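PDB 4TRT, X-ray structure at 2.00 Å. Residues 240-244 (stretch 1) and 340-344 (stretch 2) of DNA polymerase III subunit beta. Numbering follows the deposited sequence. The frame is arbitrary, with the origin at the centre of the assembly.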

# COMPACT_ATOMS: atom_id res chain seq x y z
N ARG A 240 -28.27 5.02 29.26
CA ARG A 240 -28.88 6.33 29.42
C ARG A 240 -28.79 7.19 28.16
O ARG A 240 -29.62 8.06 27.97
N VAL A 241 -27.80 6.96 27.31
CA VAL A 241 -27.64 7.77 26.09
C VAL A 241 -28.21 7.10 24.83
O VAL A 241 -28.12 7.67 23.73
N ILE A 242 -28.82 5.91 24.99
CA ILE A 242 -29.50 5.22 23.89
C ILE A 242 -30.95 5.69 23.80
O ILE A 242 -31.70 5.57 24.76
N PRO A 243 -31.37 6.23 22.64
CA PRO A 243 -32.73 6.76 22.52
C PRO A 243 -33.79 5.65 22.44
O PRO A 243 -33.60 4.68 21.73
N LYS A 244 -34.88 5.78 23.18
CA LYS A 244 -35.97 4.80 23.13
C LYS A 244 -37.25 5.38 22.52
O LYS A 244 -38.15 4.62 22.20
N SER A 340 -31.57 14.96 18.18
CA SER A 340 -31.35 14.01 19.27
C SER A 340 -30.82 12.69 18.70
O SER A 340 -30.73 12.53 17.48
N PRO A 341 -30.38 11.77 19.58
CA PRO A 341 -29.57 10.69 19.01
C PRO A 341 -30.36 9.70 18.12
O PRO A 341 -31.59 9.60 18.20
N ALA A 342 -29.62 9.02 17.27
CA ALA A 342 -30.16 8.04 16.33
C ALA A 342 -29.51 6.69 16.56
O ALA A 342 -28.41 6.60 17.08
N ILE A 343 -30.20 5.63 16.13
CA ILE A 343 -29.64 4.27 16.16
C ILE A 343 -29.51 3.78 14.72
O ILE A 343 -30.45 3.91 13.93
N PHE A 344 -28.32 3.27 14.37
CA PHE A 344 -28.09 2.58 13.10
C PHE A 344 -27.83 1.11 13.41
O PHE A 344 -27.05 0.77 14.30

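The two stretches meet through a small apolar contact that buries 205 Å² in total. No hydrogen bond links them. Pro-243 sits at the centre. Pro-243 CA lies 6.1 Å from Pro-341 CA, the nearest such pair between the stretches.

Pro-243 points toward the other stretch and has the largest covered area of the ten residues. Its ring is puckered C-gamma endo, and CG is the ring atom that comes closest to Pro-341 and Ile-343. Pro-243 CG lies 3.5 Å from Pro-341 O, a van der Waals contact with the backbone. Pro-243 CG also lies 4.1 Å from Pro-341 CB and 3.8 Å from Ile-343 CG1. One ring carbon therefore touches both side chains that point in from stretch 2.

Pro-341 also points toward its partner. Its ring is puckered C-gamma exo. Pro-341 CB packs against Pro-243 CG. Pro-341 CG lies 4.2 Å from Val-241 O, and Pro-341 CB is almost as near to that oxygen. Both rings are closed onto their own backbone nitrogens, so these two side chains have little freedom beyond pucker. Such rigid groups can pack with little loss of side-chain entropy.

Ile-343 is the other inward residue of stretch 2. It lies in a strand, and its neighbour Ala-342 points its CB away, as expected from strand alternation. The chi1 of Ile-343 is m (-63°) and its chi2 is t (168°). The t setting extends CD1 beyond CG1. Ile-343 CG1 meets the Pro-243 ring at CG, and Ile-343 CD1 reaches to 3.6 Å from Pro-243 O. Ile-343 CD1 also lies 4.0 Å from Ile-242 CG2.

Ile-242 has the same rotamer, with chi1 m (-60°) and chi2 t (176°). Its CA-to-CB bond points away from stretch 2, yet the CG2 branch still touches Ile-343. Its CD1 lies much farther from Ile-343 CD1. Val-241 is m (-58°) and its CB points sideways. The nearest approach of the Val-241 side chain is CB to Pro-341 CG, 6.1 Å, too far for contact, so the contact is made by the backbone oxygen.

Lys-244 points away and makes no contact across. Its chi angles are m, p, t and t. The p setting at chi2 helps turn the chain back along its own stretch, where Lys-244 NZ donates a hydrogen bond to Ile-242 O at 3.1 Å. Ser-340 has chi1 p (54°), and its OG is hydrogen-bonded elsewhere in the structure. Arg-240 and Phe-344, both m at chi1, are out of reach of the opposing stretch.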

# COMPACT_ATOMS: atom_id res chain seq x y z
CB ARG A 240 -28.24 7.13 30.58
CG ARG A 240 -28.40 6.56 31.99
CD ARG A 240 -28.09 7.61 33.06
NE ARG A 240 -29.21 8.53 33.30
CZ ARG A 240 -29.15 9.58 34.13
NH1 ARG A 240 -28.02 9.86 34.77
NH2 ARG A 240 -30.23 10.35 34.31
CB VAL A 241 -26.15 8.18 25.85
CG1 VAL A 241 -25.61 8.96 27.05
CG2 VAL A 241 -25.27 6.97 25.55
CB ILE A 242 -29.50 3.68 24.07
CG1 ILE A 242 -28.09 3.13 24.12
CG2 ILE A 242 -30.21 2.99 22.91
CD1 ILE A 242 -28.03 1.64 24.39
CB PRO A 243 -32.68 7.55 21.21
CG PRO A 243 -31.63 6.86 20.41
CD PRO A 243 -30.60 6.37 21.39
CB LYS A 244 -36.29 4.21 24.50
CG LYS A 244 -35.37 3.10 24.96
CD LYS A 244 -33.98 3.61 25.24
CE LYS A 244 -33.10 2.57 25.96
NZ LYS A 244 -32.10 3.25 26.82
CB SER A 340 -32.62 13.84 20.13
OG SER A 340 -33.73 13.49 19.34
CB PRO A 341 -28.98 10.00 20.26
CG PRO A 341 -29.01 11.05 21.33
CD PRO A 341 -30.28 11.82 21.06
CB ALA A 342 -29.90 8.50 14.90
CB ILE A 343 -30.53 3.30 16.97
CG1 ILE A 343 -30.62 3.73 18.44
CG2 ILE A 343 -30.02 1.88 16.87
CD1 ILE A 343 -31.71 2.99 19.20
CB PHE A 344 -26.89 3.15 12.33
CG PHE A 344 -26.98 4.61 11.98
CD1 PHE A 344 -28.15 5.34 12.11
CD2 PHE A 344 -25.87 5.24 11.41
CE1 PHE A 344 -28.19 6.67 11.77
CE2 PHE A 344 -25.91 6.56 11.03
CZ PHE A 344 -27.07 7.29 11.23